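Local coordinates for protein Pre-mRNA-splicing factor SAD1 (Saccharomyces cerevisiae, PDB 4MSX) that promotes assembly of newly made U4 snRNA into the U4/U6 snRNP, is required for pre-mRNA splicing, and resembles a deubiquitinase that has lost its catalytic activity, at residues A[206-211]-A[286-291]; A[293-298]-A[315-320]; A[323-328]-A[349-354]; A[371-376]-A[477-482]; A[412-417]-A[443-448]. One frame throughout, in Å; residues are numbered along the deposited sequence.

Contact 1 (A[206-211]-A[286-291]); sequences VPVRDH and SILNHS
I287 packs against P207, V208 and H211, and its side chain supplies the largest single share of the contact between two helices that run nearly antiparallel, with their axes 9.9 Å apart. Its CB is directed at the partner helix, and there the chain divides. One branch, CG2, enters the angle between P207 and V208, where it lies 4.1 Å from V208 CG2 and at a similar distance from the P207 carbonyl oxygen. The other branch runs through CG1, placed opposite the carbonyl carbon (chi1 -68°), to the terminal methyl. That methyl settles over a face of the imidazole of H211 as a CH-pi contact, I287 CD1 lying 3.7 Å from the ring centroid and shifted toward the rim on the side of CG and ND1. H211 offers this face because its ring swings out with CG trans to N (chi1 -171°). With an alanine in place of H211 the imidazole face is gone, and the I287 methyl would probably be left to turn in the gap. Beside this pair V208 CG2 meets L288 CD2 at 3.8 Å, the two side chains crossing at about a right angle. Beyond the pair, L288 reaches I277 and C278, while P207 and S291 both rest on F374, so the helices lie against helix 266-280 and strand 374-379, consistent with the helical thumb of a USP fold.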
# COMPACT_ATOMS: atom_id res chain seq x y z
N VAL A 206 5.35 4.18 10.01
CA VAL A 206 5.81 5.58 9.97
C VAL A 206 7.25 5.85 9.45
O VAL A 206 7.45 6.77 8.67
CB VAL A 206 5.52 6.28 11.31
CG1 VAL A 206 6.24 7.62 11.39
CG2 VAL A 206 3.99 6.51 11.41
N PRO A 207 8.24 5.05 9.85
CA PRO A 207 9.63 5.30 9.43
C PRO A 207 9.86 5.05 7.97
O PRO A 207 10.74 5.65 7.33
CB PRO A 207 10.46 4.28 10.23
CG PRO A 207 9.50 3.68 11.27
CD PRO A 207 8.10 3.98 10.86
N VAL A 208 9.11 4.10 7.43
CA VAL A 208 9.18 3.85 6.00
C VAL A 208 8.43 4.96 5.29
O VAL A 208 8.91 5.52 4.30
CB VAL A 208 8.54 2.43 5.66
CG1 VAL A 208 8.65 2.19 4.19
CG2 VAL A 208 9.23 1.33 6.48
N ARG A 209 7.22 5.25 5.77
CA ARG A 209 6.40 6.27 5.13
C ARG A 209 7.17 7.59 5.10
O ARG A 209 7.29 8.26 4.04
CB ARG A 209 5.12 6.51 5.92
CG ARG A 209 4.26 7.65 5.33
CD ARG A 209 3.22 8.10 6.33
NE ARG A 209 3.90 8.91 7.39
CZ ARG A 209 3.25 9.53 8.37
NH1 ARG A 209 1.93 9.44 8.43
NH2 ARG A 209 3.92 10.24 9.30
N ASP A 210 7.71 7.97 6.26
CA ASP A 210 8.39 9.29 6.34
C ASP A 210 9.54 9.39 5.35
O ASP A 210 9.75 10.42 4.68
CB ASP A 210 8.89 9.58 7.76
CG ASP A 210 7.76 9.95 8.70
OD1 ASP A 210 6.59 9.85 8.26
OD2 ASP A 210 8.04 10.34 9.88
N HIS A 211 10.29 8.30 5.22
CA HIS A 211 11.41 8.30 4.29
C HIS A 211 10.92 8.52 2.85
O HIS A 211 11.55 9.26 2.04
CB HIS A 211 12.20 7.00 4.36
CG HIS A 211 13.48 7.03 3.59
ND1 HIS A 211 14.63 7.61 4.09
CD2 HIS A 211 13.79 6.58 2.35
CE1 HIS A 211 15.59 7.52 3.18
NE2 HIS A 211 15.10 6.91 2.11
N SER A 286 18.11 -0.57 4.69
CA SER A 286 18.53 -0.42 6.08
C SER A 286 17.34 -0.08 6.98
O SER A 286 17.27 -0.54 8.10
CB SER A 286 19.64 0.67 6.16
OG SER A 286 19.07 1.95 5.88
N ILE A 287 16.37 0.71 6.51
CA ILE A 287 15.22 1.04 7.38
C ILE A 287 14.31 -0.20 7.60
O ILE A 287 13.86 -0.48 8.72
CB ILE A 287 14.37 2.14 6.74
CG1 ILE A 287 15.17 3.47 6.73
CG2 ILE A 287 13.05 2.31 7.54
CD1 ILE A 287 14.59 4.54 5.76
N LEU A 288 14.02 -0.94 6.52
CA LEU A 288 13.19 -2.17 6.69
C LEU A 288 13.90 -3.20 7.54
O LEU A 288 13.31 -3.79 8.44
CB LEU A 288 12.87 -2.80 5.30
CG LEU A 288 11.95 -1.96 4.42
CD1 LEU A 288 11.81 -2.65 3.03
CD2 LEU A 288 10.59 -1.89 5.08
N ASN A 289 15.18 -3.43 7.27
CA ASN A 289 15.91 -4.34 8.16
C ASN A 289 15.87 -3.93 9.62
O ASN A 289 15.66 -4.76 10.51
CB ASN A 289 17.35 -4.59 7.65
CG ASN A 289 17.38 -5.64 6.54
OD1 ASN A 289 17.45 -6.83 6.83
ND2 ASN A 289 17.25 -5.22 5.30
N HIS A 290 15.99 -2.64 9.92
CA HIS A 290 15.99 -2.26 11.30
C HIS A 290 14.59 -2.31 11.89
O HIS A 290 14.38 -2.74 13.03
CB HIS A 290 16.52 -0.82 11.50
CG HIS A 290 16.34 -0.35 12.90
ND1 HIS A 290 17.10 -0.82 13.95
CD2 HIS A 290 15.41 0.47 13.45
CE1 HIS A 290 16.68 -0.28 15.08
NE2 HIS A 290 15.66 0.51 14.80
N SER A 291 13.60 -1.86 11.12
CA SER A 291 12.30 -1.67 11.73
C SER A 291 11.35 -2.89 11.68
O SER A 291 10.44 -2.99 12.50
CB SER A 291 11.59 -0.50 11.04
OG SER A 291 12.31 0.70 11.26

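Contact 2 (A[293-298]-A[315-320]); sequences KGKVKI and VIVKPF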
# COMPACT_ATOMS: atom_id res chain seq x y z
N LYS A 293 12.37 -6.39 10.59
CA LYS A 293 12.92 -7.73 10.47
C LYS A 293 13.13 -8.37 11.85
O LYS A 293 13.85 -7.85 12.70
CB LYS A 293 14.20 -7.72 9.65
CG LYS A 293 14.85 -9.12 9.56
CD LYS A 293 16.00 -9.16 8.55
CE LYS A 293 15.47 -9.30 7.10
NZ LYS A 293 16.57 -9.28 6.07
N GLY A 294 12.39 -9.43 12.09
CA GLY A 294 12.45 -10.14 13.36
C GLY A 294 13.43 -11.29 13.24
O GLY A 294 13.95 -11.56 12.15
N LYS A 295 13.68 -12.00 14.34
CA LYS A 295 14.50 -13.20 14.26
C LYS A 295 13.93 -14.22 15.22
O LYS A 295 13.52 -13.87 16.34
CB LYS A 295 15.96 -12.92 14.66
CG LYS A 295 16.67 -11.97 13.75
CD LYS A 295 18.16 -11.83 14.13
CE LYS A 295 18.84 -10.75 13.25
NZ LYS A 295 20.29 -10.61 13.57
N VAL A 296 13.84 -15.47 14.76
CA VAL A 296 13.44 -16.58 15.60
C VAL A 296 14.65 -17.47 15.78
O VAL A 296 15.40 -17.72 14.83
CB VAL A 296 12.33 -17.47 14.97
CG1 VAL A 296 11.92 -18.57 15.94
CG2 VAL A 296 11.14 -16.66 14.56
N LYS A 297 14.87 -17.94 17.01
CA LYS A 297 15.95 -18.88 17.24
C LYS A 297 15.32 -20.21 17.58
O LYS A 297 14.41 -20.29 18.42
CB LYS A 297 16.81 -18.36 18.41
CG LYS A 297 17.77 -19.40 19.03
CD LYS A 297 18.49 -18.77 20.25
CE LYS A 297 19.57 -19.70 20.79
NZ LYS A 297 20.14 -19.23 22.09
N ILE A 298 15.78 -21.28 16.95
CA ILE A 298 15.28 -22.60 17.27
C ILE A 298 16.45 -23.42 17.80
O ILE A 298 17.50 -23.48 17.13
CB ILE A 298 14.71 -23.32 16.00
CG1 ILE A 298 13.61 -22.48 15.37
CG2 ILE A 298 14.23 -24.70 16.36
CD1 ILE A 298 14.09 -21.63 14.23
N VAL A 315 21.52 -24.84 16.77
CA VAL A 315 20.81 -23.60 16.95
C VAL A 315 20.61 -22.93 15.56
O VAL A 315 21.58 -22.57 14.90
CB VAL A 315 21.58 -22.65 17.82
CG1 VAL A 315 20.95 -21.29 17.75
CG2 VAL A 315 21.58 -23.16 19.26
N ILE A 316 19.37 -22.77 15.12
CA ILE A 316 19.14 -21.99 13.89
C ILE A 316 18.60 -20.63 14.25
O ILE A 316 17.67 -20.55 15.06
CB ILE A 316 18.14 -22.69 13.00
CG1 ILE A 316 18.62 -24.09 12.70
CG2 ILE A 316 17.95 -21.90 11.72
CD1 ILE A 316 17.60 -24.92 11.96
N VAL A 317 19.17 -19.56 13.69
CA VAL A 317 18.59 -18.24 13.83
C VAL A 317 18.05 -17.80 12.45
O VAL A 317 18.80 -17.67 11.49
CB VAL A 317 19.57 -17.19 14.37
CG1 VAL A 317 18.92 -15.82 14.42
CG2 VAL A 317 20.04 -17.58 15.77
N LYS A 318 16.74 -17.60 12.37
CA LYS A 318 16.07 -17.30 11.11
C LYS A 318 15.53 -15.91 11.13
O LYS A 318 14.62 -15.62 11.90
CB LYS A 318 14.89 -18.25 10.91
CG LYS A 318 15.26 -19.55 10.32
CD LYS A 318 14.16 -20.09 9.41
CE LYS A 318 12.90 -20.45 10.21
NZ LYS A 318 12.09 -21.52 9.53
N PRO A 319 16.01 -15.04 10.25
CA PRO A 319 15.30 -13.75 10.21
C PRO A 319 13.92 -13.94 9.55
O PRO A 319 13.72 -14.92 8.83
CB PRO A 319 16.21 -12.88 9.33
CG PRO A 319 16.89 -13.87 8.44
CD PRO A 319 17.06 -15.15 9.22
N PHE A 320 13.01 -13.01 9.78
CA PHE A 320 11.73 -13.01 9.06
C PHE A 320 11.24 -11.61 8.85
O PHE A 320 11.49 -10.72 9.66
CB PHE A 320 10.66 -13.81 9.85
CG PHE A 320 10.34 -13.25 11.23
CD1 PHE A 320 9.42 -12.20 11.38
CD2 PHE A 320 10.94 -13.79 12.38
CE1 PHE A 320 9.11 -11.69 12.67
CE2 PHE A 320 10.63 -13.29 13.67
CZ PHE A 320 9.72 -12.24 13.81
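In the three-stranded antiparallel sheet of the USP domain, G294 to I298 pair with F320 to I316, and the ladder illustrates how a glycine can make room for an aromatic ring. Three hydrogen-bonded pairs, G294 with F320, V296 with K318 and I298 with I316, each give two backbone bonds; K318 N to V296 O, 2.8 Å long, is nearly linear at 173°. F320 CG stands between its own N and carbonyl carbon (chi1 61°), folding the ring back across the partner strand. G294 CA lies beneath one face, 3.6 Å from the F320 ring centroid, and a side chain at this position would run into the ring. V296 crosses F320 at about a right angle, its CG2 3.5 Å from F320 CE2. K293 and P319 lie alongside each other, with K293 CD 3.8 Å from P319 CB, while K293 NZ bonds to N289. Strand 294-299 lies between strand 315-320 and strand 365-370, and on the latter side K295 and K297 bond through their backbones to R370 and E367.

Contact 3 (A[323-328]-A[349-354]); sequences LTLDLP and KLLTKF
The ring of F354 meets L325 and L323 in two different ways. L325 CD2 comes up at the ring edge, near its plane, 4.4 Å from F354 CE2, whereas L323, pointing against the F354 side chain, meets the ring obliquely, its CD2 4.0 Å from F354 CE2. One face is covered from within the same segment by CB of K353. The ring gets there because F354 CG stands opposite the carbonyl carbon (chi1 -48°), which sends it toward the strand. L325 divides its work: CD2 also touches L351 CD2 at 4.0 Å, and CD1 faces CB of L350. L350 spreads its two methyls over the chain that leaves the strand. Its CD1 lies 3.8 Å from L327 CD2, and its CD2 lies 3.4 Å from the carbonyl oxygen of D326. Around this pair V398, I345 and F379 close in on L350, while strand 323-325 is bound in parallel to strand 374-379. Polar groups stay at the margin. A water accepts from D326 N at 3.1 Å and makes weak bonds to T324 O and to NZ of K353, whose ammonium lies 4.6 Å from D326 OD2, near but not in contact. Segment 349-354 is held by leucine contacts in two patches, one at the F354 ring and one round L350, an attachment that rests on shape rather than on directional bonds, with one water bridging the polar border.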
# COMPACT_ATOMS: atom_id res chain seq x y z
N LEU A 323 5.94 -13.34 10.36
CA LEU A 323 5.96 -14.55 11.18
C LEU A 323 4.69 -15.33 11.01
O LEU A 323 3.63 -14.83 11.30
CB LEU A 323 6.10 -14.16 12.66
CG LEU A 323 6.19 -15.38 13.59
CD1 LEU A 323 7.45 -16.19 13.33
CD2 LEU A 323 6.15 -14.88 15.03
N THR A 324 4.79 -16.56 10.51
CA THR A 324 3.60 -17.35 10.24
C THR A 324 3.21 -18.08 11.50
O THR A 324 4.04 -18.72 12.11
CB THR A 324 3.81 -18.37 9.10
OG1 THR A 324 3.90 -17.65 7.86
CG2 THR A 324 2.60 -19.38 9.02
N LEU A 325 1.96 -17.93 11.89
CA LEU A 325 1.39 -18.61 13.06
C LEU A 325 0.46 -19.71 12.51
O LEU A 325 -0.47 -19.44 11.77
CB LEU A 325 0.59 -17.61 13.89
CG LEU A 325 1.42 -16.42 14.42
CD1 LEU A 325 0.61 -15.44 15.27
CD2 LEU A 325 2.67 -16.93 15.20
N ASP A 326 0.77 -20.97 12.80
CA ASP A 326 -0.06 -22.08 12.34
C ASP A 326 -1.32 -22.21 13.20
O ASP A 326 -1.25 -22.08 14.38
CB ASP A 326 0.74 -23.39 12.41
CG ASP A 326 1.88 -23.44 11.38
OD1 ASP A 326 1.65 -23.11 10.18
OD2 ASP A 326 3.01 -23.78 11.80
N LEU A 327 -2.45 -22.52 12.59
CA LEU A 327 -3.69 -22.58 13.31
C LEU A 327 -3.99 -24.05 13.65
O LEU A 327 -3.55 -24.97 12.96
CB LEU A 327 -4.82 -22.04 12.46
CG LEU A 327 -4.58 -20.54 12.10
CD1 LEU A 327 -5.59 -20.11 11.03
CD2 LEU A 327 -4.65 -19.64 13.33
N PRO A 328 -4.78 -24.27 14.68
CA PRO A 328 -5.08 -25.67 14.99
C PRO A 328 -5.82 -26.37 13.83
O PRO A 328 -6.57 -25.71 13.07
CB PRO A 328 -5.92 -25.58 16.28
CG PRO A 328 -6.38 -24.18 16.39
CD PRO A 328 -5.42 -23.31 15.60
N LYS A 349 -2.32 -17.71 22.65
CA LYS A 349 -2.07 -19.12 22.66
C LYS A 349 -1.29 -19.53 21.39
O LYS A 349 -0.51 -20.47 21.42
CB LYS A 349 -3.40 -19.89 22.77
CG LYS A 349 -3.26 -21.39 22.58
CD LYS A 349 -4.00 -22.17 23.67
CE LYS A 349 -4.07 -23.67 23.36
NZ LYS A 349 -4.50 -24.48 24.54
N LEU A 350 -1.50 -18.83 20.27
CA LEU A 350 -0.68 -19.13 19.06
C LEU A 350 0.78 -18.76 19.34
O LEU A 350 1.69 -19.31 18.76
CB LEU A 350 -1.21 -18.35 17.83
CG LEU A 350 -2.62 -18.74 17.35
CD1 LEU A 350 -3.14 -17.76 16.24
CD2 LEU A 350 -2.67 -20.20 16.86
N LEU A 351 1.02 -17.80 20.21
CA LEU A 351 2.38 -17.34 20.47
C LEU A 351 3.10 -18.16 21.57
O LEU A 351 4.27 -17.87 21.88
CB LEU A 351 2.38 -15.86 20.82
CG LEU A 351 2.05 -14.97 19.61
CD1 LEU A 351 1.67 -13.59 20.07
CD2 LEU A 351 3.28 -14.90 18.62
N THR A 352 2.43 -19.19 22.11
CA THR A 352 2.98 -19.98 23.24
C THR A 352 4.32 -20.61 22.90
O THR A 352 5.21 -20.65 23.73
CB THR A 352 2.10 -21.20 23.63
OG1 THR A 352 0.72 -20.85 23.59
CG2 THR A 352 2.46 -21.67 25.05
N LYS A 353 4.40 -21.15 21.71
CA LYS A 353 5.65 -21.58 21.11
C LYS A 353 6.83 -20.74 21.61
O LYS A 353 7.85 -21.29 22.01
CB LYS A 353 5.52 -21.36 19.60
CG LYS A 353 6.07 -22.44 18.74
CD LYS A 353 5.74 -22.13 17.32
CE LYS A 353 6.14 -23.27 16.41
NZ LYS A 353 6.20 -22.80 15.00
N PHE A 354 6.69 -19.41 21.60
CA PHE A 354 7.82 -18.52 21.89
C PHE A 354 7.85 -18.00 23.32
O PHE A 354 8.81 -17.35 23.72
CB PHE A 354 7.82 -17.33 20.91
CG PHE A 354 7.65 -17.74 19.45
CD1 PHE A 354 8.71 -18.22 18.71
CD2 PHE A 354 6.42 -17.63 18.82
CE1 PHE A 354 8.54 -18.60 17.34
CE2 PHE A 354 6.25 -18.04 17.48
CZ PHE A 354 7.32 -18.52 16.74
O HOH W 1 3.36 -21.08 14.46

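Contact 4 (A[371-376]-A[477-482]); sequences LPQFLI and VWEKQE
F374 and E479 lie side by side on one face of the antiparallel pair formed by strands 374-379 and 472-480, neighbours in the mixed sheet of the USP domain; they point the same way, the ring and carboxylate planes 28° apart. E479 OE2 sits obliquely to the ring, 3.7 Å from F374 CZ, and V477 CG1 touches the same ring at CD1, next to the E479 contacts at CE1 and CZ. Q373 approaches E479 differently: its amide plane stands at 89° to the carboxylate, with Q373 NE2 3.6 Å from E479 OE2. The far oxygen, E479 OE1, forms a salt bridge to K414 of the next strand. On the reverse face L375 and W478 are paired; L375 O lies in plane at the edge of the indole while accepting W478 N at 2.8 Å, and L375 N returns a bond to W478 O. Farther along, K480 N binds Q373 O, and its side chain, bent at chi3 (79°), turns back so that NZ reaches L371 O at 2.6 Å from above the carbonyl plane. One lysine thus ties both ends of the L371 to Q373 loop. E479 is only partly buried, and the salt bridge to K414 probably offsets the charge that lies against the ring.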
# COMPACT_ATOMS: atom_id res chain seq x y z
N LEU A 371 12.94 -8.70 18.39
CA LEU A 371 11.57 -8.24 18.31
C LEU A 371 11.62 -6.88 17.63
O LEU A 371 12.18 -5.94 18.17
CB LEU A 371 10.95 -8.16 19.70
CG LEU A 371 10.50 -9.52 20.26
CD1 LEU A 371 10.09 -9.40 21.71
CD2 LEU A 371 9.35 -10.07 19.45
N PRO A 372 11.07 -6.78 16.41
CA PRO A 372 11.17 -5.54 15.64
C PRO A 372 10.20 -4.48 16.11
O PRO A 372 9.24 -4.81 16.78
CB PRO A 372 10.81 -5.98 14.18
CG PRO A 372 9.92 -7.18 14.36
CD PRO A 372 10.40 -7.88 15.67
N GLN A 373 10.43 -3.21 15.73
CA GLN A 373 9.44 -2.18 15.99
C GLN A 373 8.08 -2.58 15.35
O GLN A 373 7.01 -2.31 15.93
CB GLN A 373 9.89 -0.84 15.35
CG GLN A 373 8.92 0.26 15.62
CD GLN A 373 9.02 0.72 17.10
OE1 GLN A 373 9.91 0.26 17.86
NE2 GLN A 373 8.10 1.59 17.53
N PHE A 374 8.10 -3.17 14.16
CA PHE A 374 6.84 -3.63 13.51
C PHE A 374 6.91 -5.14 13.33
O PHE A 374 7.76 -5.62 12.57
CB PHE A 374 6.65 -2.95 12.12
CG PHE A 374 6.52 -1.49 12.22
CD1 PHE A 374 5.31 -0.93 12.54
CD2 PHE A 374 7.65 -0.67 12.11
CE1 PHE A 374 5.18 0.48 12.65
CE2 PHE A 374 7.56 0.74 12.26
CZ PHE A 374 6.33 1.31 12.54
N LEU A 375 6.05 -5.85 14.05
CA LEU A 375 5.99 -7.32 14.05
C LEU A 375 4.78 -7.68 13.22
O LEU A 375 3.64 -7.28 13.54
CB LEU A 375 5.85 -7.80 15.52
CG LEU A 375 5.82 -9.31 15.79
CD1 LEU A 375 7.04 -10.00 15.16
CD2 LEU A 375 5.77 -9.54 17.33
N ILE A 376 5.02 -8.40 12.12
CA ILE A 376 3.96 -8.73 11.17
C ILE A 376 3.66 -10.22 11.26
O ILE A 376 4.57 -11.06 11.08
CB ILE A 376 4.45 -8.40 9.73
CG1 ILE A 376 4.95 -6.96 9.67
CG2 ILE A 376 3.28 -8.67 8.71
CD1 ILE A 376 5.60 -6.57 8.27
N VAL A 477 -0.30 -6.14 11.58
CA VAL A 477 0.94 -5.42 11.86
C VAL A 477 0.79 -4.89 13.28
O VAL A 477 -0.20 -4.24 13.58
CB VAL A 477 1.16 -4.20 10.93
CG1 VAL A 477 2.42 -3.41 11.35
CG2 VAL A 477 1.32 -4.66 9.43
N TRP A 478 1.74 -5.25 14.13
CA TRP A 478 1.75 -4.82 15.56
C TRP A 478 2.94 -3.91 15.76
O TRP A 478 4.03 -4.16 15.20
CB TRP A 478 1.90 -6.05 16.47
CG TRP A 478 0.68 -6.91 16.48
CD1 TRP A 478 0.31 -7.82 15.50
CD2 TRP A 478 -0.37 -6.94 17.46
NE1 TRP A 478 -0.88 -8.40 15.84
CE2 TRP A 478 -1.30 -7.91 17.05
CE3 TRP A 478 -0.58 -6.28 18.70
CZ2 TRP A 478 -2.47 -8.21 17.80
CZ3 TRP A 478 -1.72 -6.58 19.44
CH2 TRP A 478 -2.65 -7.54 18.98
N GLU A 479 2.77 -2.85 16.58
CA GLU A 479 3.83 -1.89 16.75
C GLU A 479 4.28 -1.88 18.24
O GLU A 479 3.44 -1.87 19.15
CB GLU A 479 3.37 -0.47 16.40
CG GLU A 479 4.49 0.55 16.60
CD GLU A 479 4.16 1.96 16.05
OE1 GLU A 479 2.95 2.30 15.92
OE2 GLU A 479 5.13 2.71 15.77
N LYS A 480 5.58 -1.94 18.43
CA LYS A 480 6.15 -2.12 19.77
C LYS A 480 5.96 -0.82 20.55
O LYS A 480 6.07 0.27 19.98
CB LYS A 480 7.64 -2.51 19.66
CG LYS A 480 8.42 -2.54 21.00
CD LYS A 480 9.54 -3.58 20.94
CE LYS A 480 10.74 -3.12 20.20
NZ LYS A 480 11.75 -4.22 20.09
N GLN A 481 5.54 -0.95 21.81
CA GLN A 481 5.33 0.22 22.67
C GLN A 481 6.53 0.42 23.58
O GLN A 481 7.13 -0.57 24.04
CB GLN A 481 4.10 0.01 23.55
CG GLN A 481 2.86 -0.31 22.78
CD GLN A 481 2.54 0.79 21.78
OE1 GLN A 481 2.08 1.86 22.17
NE2 GLN A 481 2.81 0.53 20.47
N GLU A 482 6.86 1.68 23.85
CA GLU A 482 7.72 2.00 25.00
C GLU A 482 6.97 1.70 26.30
O GLU A 482 6.99 0.57 26.81
CB GLU A 482 8.13 3.48 24.98
CG GLU A 482 9.11 3.88 26.10
CD GLU A 482 8.46 4.06 27.48
OE1 GLU A 482 7.21 4.12 27.57
OE2 GLU A 482 9.21 4.14 28.48

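Contact 5 (A[412-417]-A[443-448]); sequences RLKANV and QLYDNK
N416 and Q443 pair side by side where strands 409-421 and 438-446 run antiparallel in the mixed sheet of the USP domain. On its other flank strand 409-421 has a classic beta bulge, K414 and A415 both facing V477. The backbone supplies three bonds: Y445 N gives to K414 O at 3.0 Å, while N416 N to Q443 O and Q443 N to N416 O are both 2.9 Å. A side-chain bond reinforces the pair: N416 ND2 donates to Q443 OE1 at 2.8 Å and nearly straight (173°), from above the acceptor's carbonyl plane. The other ends of both amides are engaged, N416 OD1 by T473 and Q476 and Q443 NE2 by E454, which probably holds both in one orientation. An alanine in place of Q443 would probably leave N416 ND2 without its buried acceptor and E454 without this donor. Apolar packing occupies the opposite face, where A415 CB meets L444 CD2 at 3.8 Å, with L200 and L201 behind them. The bent K414 side chain passes near the Y445 ring and N447, K414 CE lying 4.1 Å from N447 ND2. Beyond, an Asx turn bends the chain: D446 OD1 accepts K448 N at 2.9 Å from above the carboxylate plane.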
# COMPACT_ATOMS: atom_id res chain seq x y z
N ARG A 412 1.01 -2.97 20.20
CA ARG A 412 -0.37 -2.60 19.96
C ARG A 412 -0.69 -2.83 18.46
O ARG A 412 0.17 -2.55 17.63
CB ARG A 412 -0.57 -1.11 20.26
CG ARG A 412 -0.56 -0.88 21.79
CD ARG A 412 -1.22 0.41 22.25
NE ARG A 412 -1.19 0.48 23.71
CZ ARG A 412 -1.71 1.47 24.44
NH1 ARG A 412 -2.33 2.49 23.85
NH2 ARG A 412 -1.63 1.42 25.76
N LEU A 413 -1.90 -3.29 18.18
CA LEU A 413 -2.31 -3.63 16.80
C LEU A 413 -2.50 -2.34 16.01
O LEU A 413 -3.18 -1.44 16.48
CB LEU A 413 -3.61 -4.40 16.85
CG LEU A 413 -4.13 -4.85 15.47
CD1 LEU A 413 -3.15 -5.90 14.82
CD2 LEU A 413 -5.52 -5.45 15.68
N LYS A 414 -1.94 -2.28 14.80
CA LYS A 414 -2.01 -1.08 13.97
C LYS A 414 -2.68 -1.34 12.61
O LYS A 414 -3.23 -0.43 12.01
CB LYS A 414 -0.59 -0.54 13.70
CG LYS A 414 0.15 0.02 14.96
CD LYS A 414 -0.42 1.38 15.42
CE LYS A 414 -0.29 2.47 14.32
NZ LYS A 414 1.11 2.76 13.89
N ALA A 415 -2.63 -2.59 12.14
CA ALA A 415 -3.24 -2.90 10.84
C ALA A 415 -3.70 -4.36 10.85
O ALA A 415 -3.02 -5.22 11.46
CB ALA A 415 -2.20 -2.70 9.71
N ASN A 416 -4.81 -4.61 10.17
CA ASN A 416 -5.43 -5.94 10.13
C ASN A 416 -5.93 -6.19 8.69
O ASN A 416 -6.79 -5.46 8.22
CB ASN A 416 -6.59 -5.96 11.14
CG ASN A 416 -7.18 -7.37 11.34
OD1 ASN A 416 -6.45 -8.33 11.48
ND2 ASN A 416 -8.49 -7.48 11.30
N VAL A 417 -5.34 -7.15 7.98
CA VAL A 417 -5.82 -7.46 6.62
C VAL A 417 -6.74 -8.66 6.77
O VAL A 417 -6.34 -9.69 7.30
CB VAL A 417 -4.66 -7.80 5.71
CG1 VAL A 417 -5.15 -8.16 4.24
CG2 VAL A 417 -3.71 -6.55 5.62
N GLN A 443 -7.89 -2.94 7.36
CA GLN A 443 -8.33 -2.08 8.44
C GLN A 443 -7.11 -1.42 9.03
O GLN A 443 -6.11 -2.11 9.30
CB GLN A 443 -9.00 -2.93 9.54
CG GLN A 443 -10.22 -3.64 8.97
CD GLN A 443 -10.82 -4.69 9.90
OE1 GLN A 443 -10.12 -5.26 10.77
NE2 GLN A 443 -12.11 -4.99 9.69
N LEU A 444 -7.17 -0.11 9.25
CA LEU A 444 -5.99 0.61 9.71
C LEU A 444 -6.32 1.49 10.88
O LEU A 444 -7.36 2.14 10.89
CB LEU A 444 -5.48 1.58 8.60
CG LEU A 444 -5.08 0.82 7.31
CD1 LEU A 444 -4.73 1.83 6.17
CD2 LEU A 444 -3.86 -0.07 7.58
N TYR A 445 -5.37 1.60 11.79
CA TYR A 445 -5.62 2.32 13.06
C TYR A 445 -5.06 3.71 12.97
O TYR A 445 -3.91 3.88 12.58
CB TYR A 445 -4.96 1.60 14.23
CG TYR A 445 -5.36 2.25 15.59
CD1 TYR A 445 -6.68 2.22 16.02
CD2 TYR A 445 -4.42 2.88 16.38
CE1 TYR A 445 -7.06 2.81 17.27
CE2 TYR A 445 -4.79 3.46 17.64
CZ TYR A 445 -6.11 3.40 18.04
OH TYR A 445 -6.48 3.97 19.23
N ASP A 446 -5.87 4.70 13.35
CA ASP A 446 -5.39 6.08 13.47
C ASP A 446 -5.25 6.46 14.95
O ASP A 446 -6.25 6.59 15.63
CB ASP A 446 -6.36 7.05 12.82
CG ASP A 446 -6.03 8.54 13.17
OD1 ASP A 446 -4.87 8.87 13.48
OD2 ASP A 446 -6.96 9.36 13.12
N ASN A 447 -4.01 6.58 15.40
CA ASN A 447 -3.63 6.94 16.78
C ASN A 447 -4.26 8.23 17.27
O ASN A 447 -4.54 8.40 18.45
CB ASN A 447 -2.12 7.23 16.83
CG ASN A 447 -1.30 5.97 16.97
OD1 ASN A 447 -1.76 4.98 17.53
ND2 ASN A 447 -0.06 6.00 16.46
N LYS A 448 -4.43 9.18 16.36
CA LYS A 448 -4.73 10.54 16.75
C LYS A 448 -6.21 10.59 17.09
O LYS A 448 -6.57 10.98 18.18
CB LYS A 448 -4.36 11.51 15.62
CG LYS A 448 -4.00 12.89 16.09
CD LYS A 448 -3.65 13.81 14.92
CE LYS A 448 -2.48 13.26 14.09
NZ LYS A 448 -1.29 12.78 14.87

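Overall arrangement
All five contacts fall within the USP range, away from the zinc site, and their layout is consistent with the hand-like USP fold. Contacts 1, 2 and 3 follow one another along the chain; contact 5 is nested in the loop closed by contact 4. Contacts 3, 4 and 5 reach one mixed sheet, through neighbouring strands 323-325, 374-379, 472-480 and 409-421. Contact 4 is the hub: its centre lies 12 Å from those of contacts 1 and 5 and 16 Å from those of contacts 2 and 3, and it touches all four. Contacts 2 and 5, with centres 26 Å apart, do not touch. The helix pair, the three-stranded sheet and the mixed sheet of this inactive deubiquitinase are thus joined through contact 4.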